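Local coordinates for protein acetylglutamate kinase (Streptococcus mutans, PDB 3L86) that probably catalyses the ATP-dependent phosphorylation of N-acetyl-L-glutamate, an early step in the biosynthesis of arginine, at residues I39-G44 and K67-V72; S57-W62 and D268-G273; A126-Q131 and R172-L177; A206-L211 and V261-I266. All coordinates share one frame; numbering follows the deposited sequence.

Contacts 1, 3 and 4 are parallel strand pairings of one sheet, within which 130-132, 174-182, 68-73, 38-43, 208-212 and 263-267 lie side by side in that order. Contacts 1 and 4 are buried and adjoin each other: V40 and K42 bond through their backbones to I210, so four strands follow without a break, and K42 and G44 reach the ADP. Contact 3 is partly buried, near the sheet margin, where S129 OG adds a bond to R172 O and Q173 packs along S129 and Q131; I71 ties it to contact 1. Contact 2 differs in kind: a helix meets a loop by apolar packing without hydrogen bonds, and its I59 touches I41 of contact 1.

Contact 1 (I39-G44 and K67-V72); sequences IVIKIG and KQLVIV. With ADP (adenosine-5'-diphosphate), chain B.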
loop_
_atom_site.group_PDB
_atom_site.type_symbol
_atom_site.label_atom_id
_atom_site.label_comp_id
_atom_site.label_asym_id
_atom_site.label_seq_id
_atom_site.Cartn_x
_atom_site.Cartn_y
_atom_site.Cartn_z
ATOM N N ILE A 39 -3.859 -10.872 -7.842
ATOM C CA ILE A 39 -2.745 -9.925 -7.626
ATOM C C ILE A 39 -3.177 -8.675 -6.805
ATOM O O ILE A 39 -4.215 -8.038 -7.086
ATOM C CB ILE A 39 -2.186 -9.448 -8.979
ATOM C CG1 ILE A 39 -1.691 -10.652 -9.811
ATOM C CG2 ILE A 39 -1.097 -8.354 -8.809
ATOM C CD1 ILE A 39 -1.379 -10.212 -11.286
ATOM N N VAL A 40 -2.406 -8.379 -5.753
ATOM C CA VAL A 40 -2.569 -7.129 -4.993
ATOM C C VAL A 40 -1.584 -6.063 -5.540
ATOM O O VAL A 40 -0.386 -6.337 -5.677
ATOM C CB VAL A 40 -2.379 -7.370 -3.464
ATOM C CG1 VAL A 40 -2.416 -6.027 -2.634
ATOM C CG2 VAL A 40 -3.492 -8.397 -2.959
ATOM N N ILE A 41 -2.118 -4.897 -5.916
ATOM C CA ILE A 41 -1.313 -3.730 -6.363
ATOM C C ILE A 41 -1.384 -2.595 -5.335
ATOM O O ILE A 41 -2.450 -2.010 -5.122
ATOM C CB ILE A 41 -1.804 -3.219 -7.706
ATOM C CG1 ILE A 41 -1.705 -4.377 -8.730
ATOM C CG2 ILE A 41 -0.990 -1.963 -8.214
ATOM C CD1 ILE A 41 -2.859 -4.475 -9.691
ATOM N N LYS A 42 -0.241 -2.260 -4.732
ATOM C CA LYS A 42 -0.157 -1.115 -3.817
ATOM C C LYS A 42 0.446 0.086 -4.580
ATOM O O LYS A 42 1.477 -0.025 -5.256
ATOM C CB LYS A 42 0.722 -1.528 -2.631
ATOM C CG LYS A 42 0.748 -0.602 -1.391
ATOM C CD LYS A 42 1.266 0.808 -1.655
ATOM C CE LYS A 42 2.774 0.951 -1.810
ATOM N NZ LYS A 42 3.080 2.340 -1.170
ATOM N N ILE A 43 -0.203 1.230 -4.510
ATOM C CA ILE A 43 0.201 2.413 -5.313
ATOM C C ILE A 43 0.623 3.542 -4.341
ATOM O O ILE A 43 -0.210 3.971 -3.482
ATOM C CB ILE A 43 -0.973 2.867 -6.320
ATOM C CG1 ILE A 43 -1.395 1.739 -7.239
ATOM C CG2 ILE A 43 -0.541 4.058 -7.257
ATOM C CD1 ILE A 43 -2.816 1.877 -7.827
ATOM N N GLY A 44 1.892 4.024 -4.455
ATOM C CA GLY A 44 2.431 5.149 -3.593
ATOM C C GLY A 44 1.902 6.565 -3.861
ATOM O O GLY A 44 1.121 6.767 -4.764
ATOM N N LYS A 67 -8.633 -12.057 -14.145
ATOM C CA LYS A 67 -7.807 -11.944 -12.966
ATOM C C LYS A 67 -8.536 -11.210 -11.802
ATOM O O LYS A 67 -9.312 -10.340 -12.053
ATOM C CB LYS A 67 -6.494 -11.290 -13.338
ATOM C CG LYS A 67 -5.364 -11.557 -12.413
ATOM C CD LYS A 67 -4.010 -11.442 -13.031
ATOM C CE LYS A 67 -3.576 -12.576 -13.912
ATOM N NZ LYS A 67 -3.422 -13.803 -13.288
ATOM N N GLN A 68 -8.322 -11.599 -10.559
ATOM C CA GLN A 68 -8.953 -10.843 -9.449
ATOM C C GLN A 68 -7.942 -9.855 -8.881
ATOM O O GLN A 68 -6.838 -10.267 -8.485
ATOM C CB GLN A 68 -9.402 -11.821 -8.335
ATOM C CG GLN A 68 -10.386 -12.937 -8.883
ATOM C CD GLN A 68 -10.454 -14.099 -7.891
ATOM O OE1 GLN A 68 -11.121 -13.992 -6.875
ATOM N NE2 GLN A 68 -9.692 -15.170 -8.140
ATOM N N LEU A 69 -8.323 -8.581 -8.816
ATOM C CA LEU A 69 -7.358 -7.522 -8.509
ATOM C C LEU A 69 -7.846 -6.752 -7.272
ATOM O O LEU A 69 -9.048 -6.471 -7.160
ATOM C CB LEU A 69 -7.204 -6.572 -9.717
ATOM C CG LEU A 69 -6.070 -6.622 -10.759
ATOM C CD1 LEU A 69 -5.276 -7.907 -10.938
ATOM C CD2 LEU A 69 -6.371 -5.939 -12.124
ATOM N N VAL A 70 -6.926 -6.438 -6.344
ATOM C CA VAL A 70 -7.266 -5.559 -5.195
ATOM C C VAL A 70 -6.217 -4.459 -5.178
ATOM O O VAL A 70 -5.039 -4.775 -5.320
ATOM C CB VAL A 70 -7.246 -6.328 -3.826
ATOM C CG1 VAL A 70 -7.444 -5.367 -2.665
ATOM C CG2 VAL A 70 -8.364 -7.458 -3.792
ATOM N N ILE A 71 -6.636 -3.188 -5.055
ATOM C CA ILE A 71 -5.744 -2.030 -5.009
ATOM C C ILE A 71 -5.730 -1.370 -3.595
ATOM O O ILE A 71 -6.802 -1.094 -2.988
ATOM C CB ILE A 71 -6.094 -0.961 -6.104
ATOM C CG1 ILE A 71 -5.707 -1.446 -7.515
ATOM C CG2 ILE A 71 -5.428 0.482 -5.809
ATOM C CD1 ILE A 71 -6.302 -0.560 -8.657
ATOM N N VAL A 72 -4.516 -1.191 -3.056
ATOM C CA VAL A 72 -4.220 -0.485 -1.796
ATOM C C VAL A 72 -3.371 0.732 -2.237
ATOM O O VAL A 72 -2.665 0.649 -3.242
ATOM C CB VAL A 72 -3.419 -1.389 -0.813
ATOM C CG1 VAL A 72 -2.883 -0.600 0.439
ATOM C CG2 VAL A 72 -4.288 -2.689 -0.427
HETATM P PB ADP B . 6.004 5.680 -1.504
HETATM O O1B ADP B . 5.725 4.766 -0.346
HETATM O O2B ADP B . 5.957 5.012 -2.885
HETATM O O3B ADP B . 5.124 6.880 -1.469
HETATM P PA ADP B . 8.472 6.479 -0.035
HETATM O O1A ADP B . 9.192 7.819 -0.120
HETATM O O2A ADP B . 7.735 6.182 1.240
HETATM O O3A ADP B . 7.517 6.256 -1.365
HETATM O "O5'" ADP B . 9.638 5.390 -0.294
HETATM C "C5'" ADP B . 10.396 5.458 -1.528
HETATM C "C4'" ADP B . 11.714 6.246 -1.264
HETATM O "O4'" ADP B . 12.656 5.550 -0.421
HETATM C "C3'" ADP B . 12.521 6.569 -2.531
HETATM O "O3'" ADP B . 11.928 7.703 -3.154
HETATM C "C2'" ADP B . 13.893 6.937 -1.981
HETATM O "O2'" ADP B . 13.863 8.335 -1.719
HETATM C "C1'" ADP B . 13.926 6.270 -0.607
HETATM N N9 ADP B . 15.036 5.285 -0.518
HETATM C C8 ADP B . 15.844 5.168 0.574
HETATM N N7 ADP B . 16.735 4.159 0.377
HETATM C C5 ADP B . 16.506 3.659 -0.863
HETATM C C6 ADP B . 17.100 2.629 -1.711
HETATM N N6 ADP B . 18.106 1.842 -1.244
HETATM N N1 ADP B . 16.560 2.395 -2.939
HETATM C C2 ADP B . 15.554 3.115 -3.407
HETATM N N3 ADP B . 14.965 4.077 -2.697
HETATM C C4 ADP B . 15.398 4.406 -1.443
#
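I39 starts the pairing with K67-V72: its N bonds to Q68 O and its O takes V70 N. Its side chain is squeezed against the lysine, CD1 3.4 Å from K67 CD, tighter than ordinary van der Waals contact, while the K67 ammonium is held in a salt bridge by D37. V40 turns to the other face beside V70 and V72, its CG1 4.4 Å from V72 CG2. I41 grips both ways, N to V70 O and O from V72 N, each at 3.0 Å. Its CD1 lies 4.0 Å from L69 CG. K42 rests its CG 4.1 Å from V72 CG1; CG is anti to the backbone N (chi1 -168°), but bends further out swing NZ off the valine to 3.7 Å from ADP O1B, an approach and not a bond. K249 NZ, which does bond to ADP, stands near. I43 closes the ladder, N to V72 O at 2.8 Å, with CD1 against I71 CG2. G44 brings its CA to the ADP beta-phosphate. Helix 53-64 packs on the isoleucine face and helix 193-203 on the V40-K42 face. This is the first beta-alpha-beta unit of the amino acid kinase fold, delivering K42, a predicted transition-state stabiliser, to the phosphate site.

Contact 2 (S57-W62 and D268-G273); sequences SQIKNW and DNLLTG
L270 lays its CD1 methyl over the aliphatic part of Q58, 3.8 Å from both CB and CG. The same methyl meets I59 CD1 at 4.0 Å, the two side chains crossing at about a right angle, and comes obliquely to the W62 ring at CZ3, 4.2 Å away. Q58 is set for this by a CG anti to its backbone N (chi1 -178°) and a bend at chi2 that brings the amide oxygen over the indole: OE1 stands 3.2 Å above one face of the W62 ring, offset toward its rim. The amide's other end, NE2, has L271 CD2 at 4.0 Å. Loop 268-273, which links strands 263-267 and 274-277, is partly braced by its own bonds. N269 OD1 accepts L271 N at 2.8 Å, an Asx turn, and T272 N at 2.9 Å, extending it to an Asx motif, both donors coming from the same face. N269 ND2 ties to T272 OG1 and to D268 OD1; D268 is in turn salt-bridged to K216. L270 also packs on I41 and I210. Without hydrogen bonds between helix and loop, the contact rests on van der Waals packing, mostly apolar, with L270 buried and L271 at the exposed margin.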
loop_
_atom_site.group_PDB
_atom_site.type_symbol
_atom_site.label_atom_id
_atom_site.label_comp_id
_atom_site.label_asym_id
_atom_site.label_seq_id
_atom_site.Cartn_x
_atom_site.Cartn_y
_atom_site.Cartn_z
ATOM N N SER A 57 -4.135 0.349 -19.356
ATOM C CA SER A 57 -4.434 -0.857 -20.215
ATOM C C SER A 57 -4.125 -2.213 -19.573
ATOM O O SER A 57 -4.876 -3.204 -19.727
ATOM C CB SER A 57 -3.661 -0.787 -21.542
ATOM O OG SER A 57 -4.045 0.382 -22.270
ATOM N N GLN A 58 -3.004 -2.291 -18.864
ATOM C CA GLN A 58 -2.610 -3.547 -18.216
ATOM C C GLN A 58 -3.634 -3.945 -17.162
ATOM O O GLN A 58 -4.055 -5.099 -17.093
ATOM C CB GLN A 58 -1.149 -3.483 -17.641
ATOM C CG GLN A 58 -0.663 -4.817 -16.983
ATOM C CD GLN A 58 -0.675 -6.007 -17.979
ATOM O OE1 GLN A 58 -1.618 -6.801 -18.043
ATOM N NE2 GLN A 58 0.333 -6.072 -18.791
ATOM N N ILE A 59 -4.048 -2.994 -16.325
ATOM C CA ILE A 59 -5.154 -3.277 -15.391
ATOM C C ILE A 59 -6.441 -3.764 -16.123
ATOM O O ILE A 59 -7.012 -4.810 -15.746
ATOM C CB ILE A 59 -5.467 -2.036 -14.476
ATOM C CG1 ILE A 59 -4.245 -1.588 -13.631
ATOM C CG2 ILE A 59 -6.619 -2.307 -13.537
ATOM C CD1 ILE A 59 -3.718 -2.650 -12.582
ATOM N N LYS A 60 -6.948 -2.994 -17.097
ATOM C CA LYS A 60 -8.193 -3.379 -17.811
ATOM C C LYS A 60 -8.048 -4.789 -18.433
ATOM O O LYS A 60 -8.971 -5.593 -18.363
ATOM C CB LYS A 60 -8.528 -2.401 -18.963
ATOM C CG LYS A 60 -10.014 -2.661 -19.427
ATOM C CD LYS A 60 -10.526 -1.767 -20.508
ATOM C CE LYS A 60 -11.995 -2.211 -20.823
ATOM N NZ LYS A 60 -11.945 -3.190 -21.995
ATOM N N ASN A 61 -6.911 -5.066 -19.075
ATOM C CA ASN A 61 -6.667 -6.391 -19.748
ATOM C C ASN A 61 -6.605 -7.531 -18.744
ATOM O O ASN A 61 -7.184 -8.605 -18.974
ATOM C CB ASN A 61 -5.393 -6.373 -20.639
ATOM C CG ASN A 61 -5.509 -5.396 -21.763
ATOM O OD1 ASN A 61 -6.612 -5.043 -22.121
ATOM N ND2 ASN A 61 -4.371 -4.990 -22.382
ATOM N N TRP A 62 -5.927 -7.321 -17.611
ATOM C CA TRP A 62 -6.028 -8.341 -16.540
ATOM C C TRP A 62 -7.484 -8.576 -16.099
ATOM O O TRP A 62 -7.913 -9.733 -15.849
ATOM C CB TRP A 62 -5.151 -8.013 -15.291
ATOM C CG TRP A 62 -3.636 -8.368 -15.388
ATOM C CD1 TRP A 62 -3.043 -9.367 -16.153
ATOM C CD2 TRP A 62 -2.573 -7.717 -14.676
ATOM N NE1 TRP A 62 -1.646 -9.361 -15.943
ATOM C CE2 TRP A 62 -1.348 -8.358 -15.044
ATOM C CE3 TRP A 62 -2.540 -6.661 -13.729
ATOM C CZ2 TRP A 62 -0.115 -7.951 -14.535
ATOM C CZ3 TRP A 62 -1.302 -6.259 -13.226
ATOM C CH2 TRP A 62 -0.119 -6.923 -13.590
ATOM N N ASP A 268 8.755 1.249 -10.495
ATOM C CA ASP A 268 7.875 2.360 -10.845
ATOM C C ASP A 268 6.765 1.950 -11.833
ATOM O O ASP A 268 6.095 2.813 -12.408
ATOM C CB ASP A 268 8.677 3.582 -11.359
ATOM C CG ASP A 268 9.200 3.437 -12.817
ATOM O OD1 ASP A 268 9.024 2.374 -13.422
ATOM O OD2 ASP A 268 9.792 4.427 -13.376
ATOM N N ASN A 269 6.596 0.652 -12.047
ATOM C CA ASN A 269 5.589 0.146 -13.021
ATOM C C ASN A 269 5.096 -1.251 -12.612
ATOM O O ASN A 269 5.565 -1.811 -11.621
ATOM C CB ASN A 269 6.120 0.123 -14.482
ATOM C CG ASN A 269 7.283 -0.880 -14.706
ATOM O OD1 ASN A 269 7.080 -2.031 -15.152
ATOM N ND2 ASN A 269 8.525 -0.419 -14.432
ATOM N N LEU A 270 4.216 -1.840 -13.400
ATOM C CA LEU A 270 3.633 -3.158 -13.038
ATOM C C LEU A 270 4.463 -4.386 -13.398
ATOM O O LEU A 270 4.094 -5.503 -12.966
ATOM C CB LEU A 270 2.241 -3.316 -13.721
ATOM C CG LEU A 270 1.152 -2.355 -13.234
ATOM C CD1 LEU A 270 -0.102 -2.333 -14.165
ATOM C CD2 LEU A 270 0.783 -2.660 -11.759
ATOM N N LEU A 271 5.534 -4.223 -14.199
ATOM C CA LEU A 271 6.209 -5.408 -14.815
ATOM C C LEU A 271 7.725 -5.584 -14.500
ATOM O O LEU A 271 8.188 -6.726 -14.294
ATOM C CB LEU A 271 5.992 -5.444 -16.351
ATOM C CG LEU A 271 4.582 -5.342 -16.972
ATOM C CD1 LEU A 271 4.682 -5.147 -18.540
ATOM C CD2 LEU A 271 3.610 -6.500 -16.584
ATOM N N THR A 272 8.481 -4.481 -14.414
ATOM C CA THR A 272 9.966 -4.525 -14.204
ATOM C C THR A 272 10.449 -3.747 -12.954
ATOM O O THR A 272 9.759 -2.806 -12.489
ATOM C CB THR A 272 10.711 -4.013 -15.465
ATOM O OG1 THR A 272 10.481 -2.607 -15.641
ATOM C CG2 THR A 272 10.241 -4.797 -16.722
ATOM N N GLY A 273 11.610 -4.127 -12.401
ATOM C CA GLY A 273 12.107 -3.546 -11.126
ATOM C C GLY A 273 12.911 -4.545 -10.281
ATOM O O GLY A 273 13.680 -5.366 -10.816
#

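Contact 3 (A126-Q131 and R172-L177); sequences AGVSCQ and RQIPIL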
loop_
_atom_site.group_PDB
_atom_site.type_symbol
_atom_site.label_atom_id
_atom_site.label_comp_id
_atom_site.label_asym_id
_atom_site.label_seq_id
_atom_site.Cartn_x
_atom_site.Cartn_y
_atom_site.Cartn_z
ATOM N N ALA A 126 -10.957 4.985 -17.851
ATOM C CA ALA A 126 -10.317 4.067 -18.773
ATOM C C ALA A 126 -11.127 2.792 -19.021
ATOM O O ALA A 126 -10.623 1.891 -19.674
ATOM C CB ALA A 126 -8.871 3.735 -18.318
ATOM N N GLY A 127 -12.358 2.690 -18.500
ATOM C CA GLY A 127 -13.165 1.482 -18.688
ATOM C C GLY A 127 -12.994 0.369 -17.650
ATOM O O GLY A 127 -13.638 -0.667 -17.744
ATOM N N VAL A 128 -12.165 0.588 -16.624
ATOM C CA VAL A 128 -12.066 -0.358 -15.481
ATOM C C VAL A 128 -13.235 -0.231 -14.483
ATOM O O VAL A 128 -13.598 0.886 -14.070
ATOM C CB VAL A 128 -10.740 -0.152 -14.726
ATOM C CG1 VAL A 128 -10.631 -1.114 -13.528
ATOM C CG2 VAL A 128 -9.582 -0.363 -15.691
ATOM N N SER A 129 -13.826 -1.359 -14.114
ATOM C CA SER A 129 -14.853 -1.397 -13.103
ATOM C C SER A 129 -14.245 -1.526 -11.701
ATOM O O SER A 129 -13.527 -2.482 -11.435
ATOM C CB SER A 129 -15.855 -2.537 -13.402
ATOM O OG SER A 129 -16.457 -2.966 -12.184
ATOM N N CYS A 130 -14.511 -0.540 -10.832
ATOM C CA CYS A 130 -13.843 -0.394 -9.520
ATOM C C CYS A 130 -14.690 0.507 -8.588
ATOM O O CYS A 130 -15.599 1.202 -9.063
ATOM C CB CYS A 130 -12.440 0.271 -9.669
ATOM S SG CYS A 130 -12.407 1.937 -10.442
ATOM N N GLN A 131 -14.351 0.530 -7.290
ATOM C CA GLN A 131 -15.119 1.303 -6.293
ATOM C C GLN A 131 -14.228 1.674 -5.108
ATOM O O GLN A 131 -13.630 0.815 -4.540
ATOM C CB GLN A 131 -16.328 0.453 -5.774
ATOM C CG GLN A 131 -17.143 1.151 -4.667
ATOM C CD GLN A 131 -17.742 2.460 -5.140
ATOM O OE1 GLN A 131 -18.518 2.477 -6.103
ATOM N NE2 GLN A 131 -17.405 3.571 -4.463
ATOM N N ARG A 172 -16.891 -8.939 -10.021
ATOM C CA ARG A 172 -15.965 -8.415 -11.018
ATOM C C ARG A 172 -15.797 -6.906 -10.874
ATOM O O ARG A 172 -15.838 -6.175 -11.894
ATOM C CB ARG A 172 -16.446 -8.758 -12.429
ATOM C CG ARG A 172 -16.411 -10.242 -12.752
ATOM C CD ARG A 172 -16.844 -10.581 -14.170
ATOM N NE ARG A 172 -16.860 -12.021 -14.409
ATOM C CZ ARG A 172 -17.308 -12.586 -15.522
ATOM N NH1 ARG A 172 -17.777 -11.833 -16.509
ATOM N NH2 ARG A 172 -17.286 -13.906 -15.654
ATOM N N GLN A 173 -15.495 -6.369 -9.697
ATOM C CA GLN A 173 -15.263 -4.918 -9.478
ATOM C C GLN A 173 -13.991 -4.852 -8.616
ATOM O O GLN A 173 -13.794 -5.722 -7.754
ATOM C CB GLN A 173 -16.457 -4.314 -8.722
ATOM C CG GLN A 173 -16.825 -2.861 -9.059
ATOM C CD GLN A 173 -17.886 -2.279 -8.120
ATOM O OE1 GLN A 173 -18.103 -2.789 -7.012
ATOM N NE2 GLN A 173 -18.533 -1.194 -8.549
ATOM N N ILE A 174 -13.088 -3.901 -8.881
ATOM C CA ILE A 174 -11.835 -3.830 -8.084
ATOM C C ILE A 174 -12.082 -2.943 -6.870
ATOM O O ILE A 174 -12.393 -1.762 -7.033
ATOM C CB ILE A 174 -10.650 -3.244 -8.892
ATOM C CG1 ILE A 174 -10.352 -4.123 -10.123
ATOM C CG2 ILE A 174 -9.395 -3.156 -8.011
ATOM C CD1 ILE A 174 -9.436 -3.484 -11.179
ATOM N N PRO A 175 -11.943 -3.508 -5.655
ATOM C CA PRO A 175 -11.996 -2.591 -4.503
ATOM C C PRO A 175 -10.726 -1.760 -4.387
ATOM O O PRO A 175 -9.642 -2.334 -4.428
ATOM C CB PRO A 175 -12.064 -3.527 -3.299
ATOM C CG PRO A 175 -11.429 -4.896 -3.767
ATOM C CD PRO A 175 -11.879 -4.950 -5.269
ATOM N N ILE A 176 -10.890 -0.443 -4.179
ATOM C CA ILE A 176 -9.790 0.495 -3.835
ATOM C C ILE A 176 -9.774 0.889 -2.328
ATOM O O ILE A 176 -10.744 1.521 -1.799
ATOM C CB ILE A 176 -9.841 1.738 -4.741
ATOM C CG1 ILE A 176 -9.633 1.320 -6.225
ATOM C CG2 ILE A 176 -8.734 2.767 -4.365
ATOM C CD1 ILE A 176 -10.194 2.375 -7.257
ATOM N N LEU A 177 -8.683 0.514 -1.653
ATOM C CA LEU A 177 -8.506 0.747 -0.199
ATOM C C LEU A 177 -7.412 1.710 0.191
ATOM O O LEU A 177 -6.216 1.427 0.041
ATOM C CB LEU A 177 -8.106 -0.534 0.484
ATOM C CG LEU A 177 -9.006 -1.476 1.186
ATOM C CD1 LEU A 177 -10.083 -1.944 0.198
ATOM C CD2 LEU A 177 -8.166 -2.679 1.717
#
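Q173 reaches along segment 126-131 atom by atom. Its CB is 3.7 Å from S129 OG, and CG comes closer to that hydroxyl, at 3.1 Å, while passing C130 N. The extended chain beyond CG (chi2 -172°) carries the amide alongside Q131, with CD, OE1 and NE2 each 3.9 Å from Q131 CB; NE2 also lies 3.8 Å from C130 O, which takes a hydrogen bond from R124. S129 OG donates to R172 O, a long bond of 3.3 Å. Two helix ends feed two strands: Schellman motifs with G127 and R172 as C-prime residues finish helices 101-125 and 162-170 and lead into parallel strands 130-132 and 174-182, the latter lying between 130-132 and 68-73 in the kinase sheet. The ladder runs from I174 N to S129 O, from Q131 N to I174 O, and from I176 N to Q131 O, the last at 3.0 Å and almost straight (175° at the hydrogen). Ahead of the ladder V128 CG1 packs 3.5 Å from I174 CD1, both side chains also meeting helix 53-64. C130 holds SG between its backbone N and carbonyl carbon (chi1 59°), 3.9 Å from I176 CD1, and L119 and L123 of helix 101-125 pack here.

Contact 4 (A206-L211 and V261-I266); sequences ADKLIL and VGQVLI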
loop_
_atom_site.group_PDB
_atom_site.type_symbol
_atom_site.label_atom_id
_atom_site.label_comp_id
_atom_site.label_asym_id
_atom_site.label_seq_id
_atom_site.Cartn_x
_atom_site.Cartn_y
_atom_site.Cartn_z
ATOM N N ALA A 206 -2.461 -14.213 -2.017
ATOM C CA ALA A 206 -2.198 -13.712 -3.398
ATOM C C ALA A 206 -1.035 -14.411 -4.130
ATOM O O ALA A 206 -0.125 -14.902 -3.502
ATOM C CB ALA A 206 -1.967 -12.164 -3.388
ATOM N N ASP A 207 -1.101 -14.480 -5.473
ATOM C CA ASP A 207 0.018 -14.967 -6.268
ATOM C C ASP A 207 1.187 -14.024 -6.175
ATOM O O ASP A 207 2.332 -14.478 -6.159
ATOM C CB ASP A 207 -0.359 -15.085 -7.770
ATOM C CG ASP A 207 -1.467 -16.092 -8.015
ATOM O OD1 ASP A 207 -2.284 -15.918 -8.935
ATOM O OD2 ASP A 207 -1.558 -17.075 -7.263
ATOM N N LYS A 208 0.913 -12.713 -6.143
ATOM C CA LYS A 208 1.956 -11.702 -6.249
ATOM C C LYS A 208 1.488 -10.354 -5.651
ATOM O O LYS A 208 0.298 -9.997 -5.738
ATOM C CB LYS A 208 2.276 -11.476 -7.746
ATOM C CG LYS A 208 3.370 -10.413 -8.005
ATOM C CD LYS A 208 3.709 -10.318 -9.493
ATOM C CE LYS A 208 5.002 -9.550 -9.714
ATOM N NZ LYS A 208 5.315 -9.506 -11.179
ATOM N N LEU A 209 2.420 -9.627 -5.038
ATOM C CA LEU A 209 2.219 -8.223 -4.577
ATOM C C LEU A 209 3.188 -7.251 -5.340
ATOM O O LEU A 209 4.419 -7.510 -5.453
ATOM C CB LEU A 209 2.489 -8.149 -3.058
ATOM C CG LEU A 209 2.667 -6.754 -2.391
ATOM C CD1 LEU A 209 1.328 -5.940 -2.485
ATOM C CD2 LEU A 209 3.077 -6.893 -0.887
ATOM N N ILE A 210 2.647 -6.157 -5.871
ATOM C CA ILE A 210 3.443 -5.127 -6.554
ATOM C C ILE A 210 3.443 -3.910 -5.633
ATOM O O ILE A 210 2.374 -3.392 -5.267
ATOM C CB ILE A 210 2.840 -4.821 -7.986
ATOM C CG1 ILE A 210 2.835 -6.115 -8.823
ATOM C CG2 ILE A 210 3.626 -3.727 -8.690
ATOM C CD1 ILE A 210 2.084 -6.056 -10.221
ATOM N N LEU A 211 4.625 -3.477 -5.200
ATOM C CA LEU A 211 4.746 -2.258 -4.431
ATOM C C LEU A 211 5.242 -1.128 -5.373
ATOM O O LEU A 211 6.468 -0.930 -5.581
ATOM C CB LEU A 211 5.726 -2.463 -3.214
ATOM C CG LEU A 211 5.269 -3.499 -2.155
ATOM C CD1 LEU A 211 6.407 -3.952 -1.231
ATOM C CD2 LEU A 211 4.087 -3.034 -1.287
ATOM N N VAL A 261 3.424 -15.955 -0.169
ATOM C CA VAL A 261 3.173 -15.246 -1.449
ATOM C C VAL A 261 4.384 -15.463 -2.377
ATOM O O VAL A 261 5.541 -15.246 -1.973
ATOM C CB VAL A 261 2.852 -13.708 -1.258
ATOM C CG1 VAL A 261 2.655 -13.045 -2.630
ATOM C CG2 VAL A 261 1.580 -13.519 -0.403
ATOM N N GLY A 262 4.139 -15.894 -3.613
ATOM C CA GLY A 262 5.244 -16.362 -4.450
ATOM C C GLY A 262 6.286 -15.336 -4.906
ATOM O O GLY A 262 7.484 -15.663 -4.977
ATOM N N GLN A 263 5.849 -14.098 -5.214
ATOM C CA GLN A 263 6.757 -13.008 -5.642
ATOM C C GLN A 263 6.299 -11.600 -5.170
ATOM O O GLN A 263 5.085 -11.330 -5.174
ATOM C CB GLN A 263 6.780 -12.950 -7.159
ATOM C CG GLN A 263 7.161 -14.228 -7.880
ATOM C CD GLN A 263 7.172 -13.974 -9.358
ATOM O OE1 GLN A 263 6.226 -13.369 -9.927
ATOM N NE2 GLN A 263 8.259 -14.363 -10.000
ATOM N N VAL A 264 7.244 -10.730 -4.739
ATOM C CA VAL A 264 6.968 -9.291 -4.582
ATOM C C VAL A 264 7.835 -8.445 -5.594
ATOM O O VAL A 264 9.022 -8.729 -5.781
ATOM C CB VAL A 264 7.243 -8.824 -3.109
ATOM C CG1 VAL A 264 6.978 -7.297 -2.952
ATOM C CG2 VAL A 264 6.390 -9.576 -2.131
ATOM N N LEU A 265 7.246 -7.445 -6.257
ATOM C CA LEU A 265 7.989 -6.522 -7.135
ATOM C C LEU A 265 8.006 -5.104 -6.550
ATOM O O LEU A 265 6.958 -4.572 -6.169
ATOM C CB LEU A 265 7.338 -6.507 -8.517
ATOM C CG LEU A 265 7.907 -5.555 -9.584
ATOM C CD1 LEU A 265 9.327 -6.092 -9.988
ATOM C CD2 LEU A 265 6.988 -5.514 -10.798
ATOM N N ILE A 266 9.197 -4.520 -6.411
ATOM C CA ILE A 266 9.389 -3.101 -6.093
ATOM C C ILE A 266 9.963 -2.340 -7.351
ATOM O O ILE A 266 11.051 -2.693 -7.874
ATOM C CB ILE A 266 10.339 -2.946 -4.858
ATOM C CG1 ILE A 266 9.658 -3.537 -3.607
ATOM C CG2 ILE A 266 10.736 -1.451 -4.597
ATOM C CD1 ILE A 266 10.554 -3.582 -2.349
#
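The flat amide of Q263 meets K208 through its oxygen, OE1 lying 4.0 Å from both CD and CE of the extended lysine chain, which runs on to put CE 4.0 Å from L265 CB. A second flat group, the A206 carbonyl, has V261 CG1 against its oxygen at 3.5 Å. D207 points away from segment 261-266, and its carboxylate bonds to the backbone N of I38. Strands 208-211 and 263-266 run parallel in the amino acid kinase sheet, 12° apart, with strand 38-43 next to the first and 274-277 next to the second. Their ladder binds L209 N to Q263 O, L265 N to L209 O, and L211 N to L265 O at 2.8 Å. On the face of L209 and V264, L211 CD1 lies 3.8 Å from V264 CG1, the side chains crossing obliquely, and 4.0 Å from CG1 of I266, which runs alongside. Helices 193-203 and 246-258 cover that face, and L211 also touches K42. I210 and L265 lie on the other face with K208 and Q263, I210 CG2 4.4 Å from L265 CD2.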